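Local coordinates for Mlr6093 protein (Mesorhizobium loti, PDB 2QJ8) that is probably a zinc-dependent hydrolase of the aspartoacylase family, likely to cleave carbon-nitrogen bonds of linear amides or ester bonds, at residues A[37-42]-A[80-85]; A[46-51]-A[231-236]; A[173-178]-A[224-229]. All coordinates share one frame; numbering follows the deposited sequence.

Interaction 1 (A[37-42]-A[80-85]); sequences VFSCNR and RIIIVP
Phe-38 and Ile-83 exchange two backbone hydrogen bonds: Phe-38 N reaches Ile-83 O at 2.9 Å, and Ile-83 N reaches Phe-38 O at 2.8 Å. Two residues along, Cys-40 N donates to Ile-81 O at 3.0 Å, and Ile-81 N returns a longer bond of 3.2 Å to Cys-40 O, which also accepts from the side chain of Gln-76. Each N-H points almost straight at its oxygen. Between these hydrogen-bonded pairs sits the non-hydrogen-bonded pair Ser-39 and Ile-82, where CA-H groups add weaker contacts to the same carbonyls. This is an antiparallel ladder between strands 33-42 and 79-84 of the mixed sheet in the aspartoacylase-type catalytic domain. The second edge of 37-42 bonds to strand 16-24, and that of Arg-80 and Ile-82 to 47-52. On one face, Ile-83 CD1 lies obliquely 3.8 Å from Phe-38 CD2, beneath helix 60-75; Leu-293 of the second subunit also packs on Phe-38. On the other, Val-37 CG1 meets Ile-82 CG2 at 3.7 Å. The Arg-80 chain bends at chi3 (-74°), which turns NE off the extended line of CB, CG and CD; its NH2 forms a salt bridge with Asp-13 OD1, while Asn-41 ND2 lies at the guanidinium edge, 3.8 Å from Arg-80 NH2, and donates to Leu-12 O. A leucine in place of Arg-80 would probably leave Asp-13 without its charged mate. Asn-41 OD1 accepts from Gly-43 N.

Interaction 2 (A[46-51]-A[231-236]); sequences PSLLIT and LGLVKG
Leu-48 and Leu-233 meet with different first torsions: CG is anti to the backbone N in Leu-48 (chi1 178°) and anti to the carbonyl carbon in Leu-233 (chi1 -73°). Both side chains leave the backbone toward the partner segment, and they meet at a slant, Leu-233 CD1 coming 3.9 Å from Leu-48 CB and touching Leu-48 CD2 as well. The other branch of Leu-233 serves Pro-46. Its CD2 lies 3.8 Å from Pro-46 CB and 3.4 Å from Pro-46 O, so one isobutyl group straddles the start of the strand, a methyl on each of two residues. The proline ring and the leucine run past one another, heading opposite ways. Pro-46 CG also comes within 3.2 Å of Leu-231 O, a close approach of a ring carbon to a carbonyl at the end of the helix. Leu-231 adds a looser apolar contact, its CD1 4.4 Å from Leu-48 CD1. The interface is thus made by van der Waals packing, with its inner side at Leu-48 and Leu-233 buried. Gly-232 turns the chain here: its positive phi (75°) belongs to a Schellman motif that closes helix 218-230, with Leu-231 and Leu-233 on either side of the glycine in sequence, both facing 46-51. Strand 47-52 is held in the sheet by 79-84 and 136-144, with Leu-48 also touching Thr-136, while Pro-46 rests on Cys-78. Farther along the loop, Val-234 packs on Trp-71 and Leu-72 of helix 60-75.

Interaction 3 (A[173-178]-A[224-229]); sequences AFKLPV and VRNGLI
A helix-to-loop packing joins helix 218-230 to the turn that follows helix 161-172 in the catalytic domain of this aspartoacylase-type protein, with a glycine of the helix facing an aromatic ring. Gly-227 CA stands over the centre of the Phe-174 ring, 3.5 Å from its centroid and 13° off the ring normal, a CH-pi contact. The glycine brings the backbones within 4.3 Å, measured from Phe-174 CA to Gly-227 CA; a CB at this position would clash with Phe-174 CZ. The Phe-174 side chain sets out away from the helix; CG is anti to the carbonyl carbon (chi1 -79°), and one face of the ring meets Gly-227 CA. One turn earlier, Val-224 CA lies oblique to the ring, 4.1 Å from Phe-174 CD2, and Val-224 CG2 is a looser 4.3 Å from Phe-174 CE2. The same valine packs on Leu-64 and Leu-68 of helix 60-75, and Phe-174 also touches Ile-153 of strand 152-155.

The polar tie comes from Asn-226, whose side chain leaves the helix toward the turn. Asn-226 CB also lies 3.4 Å from Ala-173 O. The aliphatic stem of Lys-175 crosses Asn-226 at about a right angle, Lys-175 CB being 3.7 Å from Asn-226 ND2. Lys-175 has positive phi (56°) and is the first residue to leave the helical course, which turns the chain away just past the carbonyl that Asn-226 grips. Asn-226 ND2 donates to Phe-174 O at 3.1 Å; the oxygen lies near the amide plane of Asn-226, while the nitrogen sits well above the carbonyl plane of Phe-174.

Interactions 1 and 2 share the sheet: strands 79-84 and 47-52 are neighbours in it, and Ile-82 of 79-84 ties to 47-52, probably through hydrogen bonds from Ile-82 N to Leu-48 O (2.8 Å) and from Ile-50 N to Ile-82 O (2.9 Å). Their centres lie about 10 Å apart. Interaction 3 is nested within the chain loop closed by interaction 2, about 12 Å away between centres. Helix 218-230 runs directly from one to the other, with Leu-233 N probably bonded to Leu-228 O (3.0 Å) and Leu-48 CD2 packed on Leu-228 CD2 (3.5 Å). Interactions 1 and 3, about 19 Å apart between centres and with their nearest atoms about 4 Å apart, make no direct contact.

Interaction 1 (A[37-42]-A[80-85])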
# COMPACT_ATOMS: atom_id res chain seq x y z
N VAL A 37 20.66 -16.55 4.02
CA VAL A 37 21.52 -15.68 4.79
C VAL A 37 22.78 -15.38 3.96
O VAL A 37 23.30 -16.25 3.23
CB VAL A 37 21.94 -16.36 6.14
CG1 VAL A 37 22.96 -15.50 6.91
CG2 VAL A 37 20.72 -16.63 7.00
N PHE A 38 23.21 -14.14 4.03
CA PHE A 38 24.43 -13.66 3.42
C PHE A 38 25.36 -13.25 4.56
O PHE A 38 24.89 -12.69 5.56
CB PHE A 38 24.10 -12.45 2.55
CG PHE A 38 25.28 -11.57 2.24
CD1 PHE A 38 26.03 -11.78 1.11
CD2 PHE A 38 25.58 -10.48 3.07
CE1 PHE A 38 27.08 -10.93 0.80
CE2 PHE A 38 26.63 -9.64 2.77
CZ PHE A 38 27.39 -9.86 1.65
N SER A 39 26.65 -13.54 4.43
CA SER A 39 27.62 -13.06 5.40
C SER A 39 28.91 -12.61 4.68
O SER A 39 29.38 -13.30 3.78
CB SER A 39 27.88 -14.10 6.47
OG SER A 39 28.82 -13.61 7.41
N CYS A 40 29.42 -11.43 5.02
CA CYS A 40 30.67 -10.91 4.44
C CYS A 40 31.63 -10.69 5.60
O CYS A 40 31.42 -9.83 6.42
CB CYS A 40 30.44 -9.64 3.65
SG CYS A 40 31.90 -9.06 2.70
N ASN A 41 32.65 -11.54 5.67
CA ASN A 41 33.63 -11.51 6.73
C ASN A 41 34.94 -10.92 6.21
O ASN A 41 35.64 -11.58 5.47
CB ASN A 41 33.81 -12.94 7.21
CG ASN A 41 34.77 -13.08 8.37
OD1 ASN A 41 35.47 -12.16 8.76
ND2 ASN A 41 34.79 -14.26 8.94
N ARG A 42 35.25 -9.68 6.62
CA ARG A 42 36.48 -9.00 6.26
C ARG A 42 37.43 -8.83 7.46
O ARG A 42 38.10 -7.82 7.59
CB ARG A 42 36.18 -7.65 5.60
CG ARG A 42 35.37 -7.70 4.35
CD ARG A 42 36.04 -8.55 3.29
NE ARG A 42 35.39 -8.47 1.99
CZ ARG A 42 35.58 -9.33 0.99
NH1 ARG A 42 36.38 -10.38 1.10
NH2 ARG A 42 34.93 -9.14 -0.15
N ARG A 80 32.36 -7.87 10.18
CA ARG A 80 31.45 -8.86 9.68
C ARG A 80 30.01 -8.30 9.62
O ARG A 80 29.52 -7.76 10.59
CB ARG A 80 31.49 -10.13 10.55
CG ARG A 80 30.73 -11.34 9.90
CD ARG A 80 30.51 -12.45 10.92
NE ARG A 80 31.74 -13.17 11.20
CZ ARG A 80 32.03 -13.87 12.30
NH1 ARG A 80 31.21 -13.92 13.35
NH2 ARG A 80 33.21 -14.48 12.36
N ILE A 81 29.38 -8.46 8.46
CA ILE A 81 27.99 -8.05 8.22
C ILE A 81 27.21 -9.27 7.80
O ILE A 81 27.56 -9.95 6.83
CB ILE A 81 27.85 -6.95 7.13
CG1 ILE A 81 28.63 -5.71 7.57
CG2 ILE A 81 26.33 -6.63 6.93
CD1 ILE A 81 28.72 -4.59 6.52
N ILE A 82 26.17 -9.59 8.57
CA ILE A 82 25.29 -10.70 8.26
C ILE A 82 23.96 -10.07 7.81
O ILE A 82 23.53 -9.08 8.39
CB ILE A 82 25.03 -11.63 9.52
CG1 ILE A 82 26.35 -12.20 10.10
CG2 ILE A 82 24.12 -12.76 9.14
CD1 ILE A 82 26.16 -12.94 11.48
N ILE A 83 23.35 -10.61 6.75
CA ILE A 83 22.06 -10.09 6.23
C ILE A 83 21.07 -11.20 6.00
O ILE A 83 21.42 -12.22 5.37
CB ILE A 83 22.21 -9.28 4.89
CG1 ILE A 83 23.21 -8.13 5.04
CG2 ILE A 83 20.85 -8.69 4.45
CD1 ILE A 83 23.59 -7.36 3.71
N VAL A 84 19.85 -11.02 6.53
CA VAL A 84 18.71 -11.95 6.33
C VAL A 84 17.59 -11.08 5.73
O VAL A 84 16.85 -10.42 6.45
CB VAL A 84 18.32 -12.74 7.61
CG1 VAL A 84 18.24 -11.86 8.83
CG2 VAL A 84 17.03 -13.55 7.39
N PRO A 85 17.50 -11.03 4.36
CA PRO A 85 16.51 -10.12 3.75
C PRO A 85 15.06 -10.32 4.07
O PRO A 85 14.36 -9.31 4.13
CB PRO A 85 16.80 -10.22 2.21
CG PRO A 85 18.22 -10.68 2.16
CD PRO A 85 18.25 -11.71 3.29

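Interaction 2 (A[46-51]-A[231-236])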
# COMPACT_ATOMS: atom_id res chain seq x y z
N PRO A 46 33.87 -4.02 13.33
CA PRO A 46 32.49 -4.07 13.82
C PRO A 46 31.66 -5.23 13.30
O PRO A 46 31.92 -5.74 12.21
CB PRO A 46 31.92 -2.75 13.31
CG PRO A 46 33.10 -1.88 13.14
CD PRO A 46 34.12 -2.76 12.61
N SER A 47 30.68 -5.67 14.10
CA SER A 47 29.79 -6.76 13.73
C SER A 47 28.37 -6.19 13.63
O SER A 47 27.93 -5.45 14.49
CB SER A 47 29.83 -7.87 14.75
OG SER A 47 29.52 -7.33 16.02
N LEU A 48 27.65 -6.61 12.60
CA LEU A 48 26.32 -6.09 12.29
C LEU A 48 25.41 -7.14 11.68
O LEU A 48 25.83 -7.88 10.80
CB LEU A 48 26.46 -4.95 11.26
CG LEU A 48 25.16 -4.29 10.76
CD1 LEU A 48 24.47 -3.52 11.90
CD2 LEU A 48 25.40 -3.40 9.54
N LEU A 49 24.16 -7.19 12.15
CA LEU A 49 23.13 -7.98 11.53
C LEU A 49 22.15 -7.00 10.93
O LEU A 49 21.73 -6.07 11.61
CB LEU A 49 22.37 -8.83 12.55
CG LEU A 49 21.12 -9.58 12.07
CD1 LEU A 49 21.43 -10.63 10.96
CD2 LEU A 49 20.49 -10.23 13.30
N ILE A 50 21.75 -7.25 9.69
CA ILE A 50 20.70 -6.51 9.01
C ILE A 50 19.55 -7.44 8.68
O ILE A 50 19.71 -8.45 7.97
CB ILE A 50 21.20 -5.85 7.68
CG1 ILE A 50 22.52 -5.12 7.92
CG2 ILE A 50 20.11 -4.93 7.10
CD1 ILE A 50 22.94 -4.28 6.77
N THR A 51 18.36 -7.10 9.17
CA THR A 51 17.16 -7.89 8.97
C THR A 51 16.09 -7.13 8.16
O THR A 51 15.95 -5.91 8.29
CB THR A 51 16.54 -8.36 10.31
OG1 THR A 51 16.21 -7.24 11.14
CG2 THR A 51 17.46 -9.29 11.08
N LEU A 231 29.37 3.45 11.25
CA LEU A 231 29.74 2.27 12.04
C LEU A 231 31.17 1.78 11.75
O LEU A 231 31.61 0.83 12.37
CB LEU A 231 28.72 1.15 11.77
CG LEU A 231 27.32 1.38 12.33
CD1 LEU A 231 26.37 0.47 11.63
CD2 LEU A 231 27.31 1.18 13.85
N GLY A 232 31.89 2.41 10.82
CA GLY A 232 33.22 2.00 10.44
C GLY A 232 33.33 0.75 9.59
O GLY A 232 34.40 0.17 9.51
N LEU A 233 32.25 0.37 8.91
CA LEU A 233 32.22 -0.84 8.09
C LEU A 233 32.46 -0.60 6.60
O LEU A 233 32.89 -1.49 5.90
CB LEU A 233 30.90 -1.57 8.28
CG LEU A 233 30.74 -2.28 9.62
CD1 LEU A 233 29.28 -2.56 9.93
CD2 LEU A 233 31.57 -3.57 9.66
N VAL A 234 32.14 0.59 6.12
CA VAL A 234 32.31 1.00 4.74
C VAL A 234 33.05 2.34 4.81
O VAL A 234 32.76 3.16 5.68
CB VAL A 234 30.92 1.10 4.07
CG1 VAL A 234 30.96 1.76 2.74
CG2 VAL A 234 30.30 -0.32 3.97
N LYS A 235 34.02 2.55 3.94
CA LYS A 235 34.77 3.80 3.94
C LYS A 235 34.13 4.75 2.93
O LYS A 235 33.68 4.33 1.86
CB LYS A 235 36.24 3.55 3.57
N GLY A 236 34.09 6.03 3.28
CA GLY A 236 33.53 7.02 2.37
C GLY A 236 33.30 8.31 3.10
O GLY A 236 33.92 8.53 4.15

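Interaction 3 (A[173-178]-A[224-229])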
# COMPACT_ATOMS: atom_id res chain seq x y z
N ALA A 173 23.53 9.91 12.33
CA ALA A 173 24.58 9.75 11.32
C ALA A 173 24.11 9.08 9.99
O ALA A 173 24.86 9.12 9.03
CB ALA A 173 25.80 8.98 11.90
N PHE A 174 22.92 8.47 9.96
CA PHE A 174 22.33 7.93 8.72
C PHE A 174 21.89 9.09 7.81
O PHE A 174 21.75 8.89 6.61
CB PHE A 174 21.10 7.05 8.98
CG PHE A 174 21.40 5.64 9.43
CD1 PHE A 174 22.12 5.39 10.59
CD2 PHE A 174 20.91 4.56 8.74
CE1 PHE A 174 22.35 4.11 11.03
CE2 PHE A 174 21.16 3.25 9.18
CZ PHE A 174 21.90 3.05 10.32
N LYS A 175 21.70 10.29 8.38
CA LYS A 175 21.26 11.47 7.66
C LYS A 175 19.93 11.29 6.91
O LYS A 175 19.77 11.79 5.81
CB LYS A 175 22.37 11.99 6.75
CG LYS A 175 23.73 12.08 7.41
CD LYS A 175 24.70 12.95 6.63
CE LYS A 175 26.13 12.83 7.16
NZ LYS A 175 26.24 12.79 8.67
N LEU A 176 18.99 10.53 7.48
CA LEU A 176 17.67 10.40 6.90
C LEU A 176 16.88 11.71 7.17
O LEU A 176 17.28 12.52 8.04
CB LEU A 176 16.93 9.21 7.52
CG LEU A 176 17.45 7.84 7.12
CD1 LEU A 176 16.88 6.74 8.07
CD2 LEU A 176 17.14 7.52 5.64
N PRO A 177 15.82 11.97 6.38
CA PRO A 177 14.96 13.15 6.58
C PRO A 177 14.53 13.44 8.02
O PRO A 177 14.56 14.60 8.43
CB PRO A 177 13.74 12.82 5.72
CG PRO A 177 14.32 12.10 4.59
CD PRO A 177 15.44 11.25 5.15
N VAL A 178 14.18 12.40 8.78
CA VAL A 178 13.75 12.52 10.16
C VAL A 178 14.35 11.49 11.10
O VAL A 178 14.40 10.30 10.77
CB VAL A 178 12.21 12.32 10.26
CG1 VAL A 178 11.72 12.34 11.73
CG2 VAL A 178 11.47 13.36 9.40
N VAL A 224 21.32 4.23 4.59
CA VAL A 224 21.97 3.03 5.12
C VAL A 224 23.47 3.02 4.85
O VAL A 224 24.24 2.59 5.70
CB VAL A 224 21.24 1.77 4.67
CG1 VAL A 224 22.04 0.51 5.04
CG2 VAL A 224 19.85 1.77 5.31
N ARG A 225 23.90 3.56 3.70
CA ARG A 225 25.33 3.73 3.42
C ARG A 225 26.00 4.68 4.41
O ARG A 225 27.10 4.41 4.87
CB ARG A 225 25.55 4.23 1.99
CG ARG A 225 27.04 4.48 1.67
CD ARG A 225 27.27 4.97 0.28
NE ARG A 225 28.62 5.55 0.14
CZ ARG A 225 29.00 6.80 0.43
NH1 ARG A 225 28.13 7.71 0.90
NH2 ARG A 225 30.27 7.17 0.26
N ASN A 226 25.36 5.82 4.70
CA ASN A 226 25.87 6.77 5.70
C ASN A 226 25.99 6.08 7.08
O ASN A 226 26.98 6.26 7.80
CB ASN A 226 24.96 8.01 5.83
CG ASN A 226 24.89 8.86 4.57
OD1 ASN A 226 25.80 8.88 3.77
ND2 ASN A 226 23.78 9.57 4.39
N GLY A 227 24.98 5.26 7.41
CA GLY A 227 24.96 4.50 8.66
C GLY A 227 26.13 3.55 8.74
O GLY A 227 26.79 3.49 9.77
N LEU A 228 26.39 2.83 7.64
CA LEU A 228 27.52 1.89 7.55
C LEU A 228 28.88 2.56 7.68
O LEU A 228 29.77 2.01 8.31
CB LEU A 228 27.47 1.09 6.26
CG LEU A 228 26.31 0.12 6.16
CD1 LEU A 228 26.26 -0.39 4.75
CD2 LEU A 228 26.45 -0.98 7.19
N ILE A 229 29.00 3.74 7.08
CA ILE A 229 30.17 4.58 7.22
C ILE A 229 30.34 4.97 8.69
O ILE A 229 31.40 4.75 9.27
CB ILE A 229 30.09 5.84 6.33
CG1 ILE A 229 30.19 5.47 4.85
CG2 ILE A 229 31.22 6.83 6.68
CD1 ILE A 229 29.80 6.61 3.92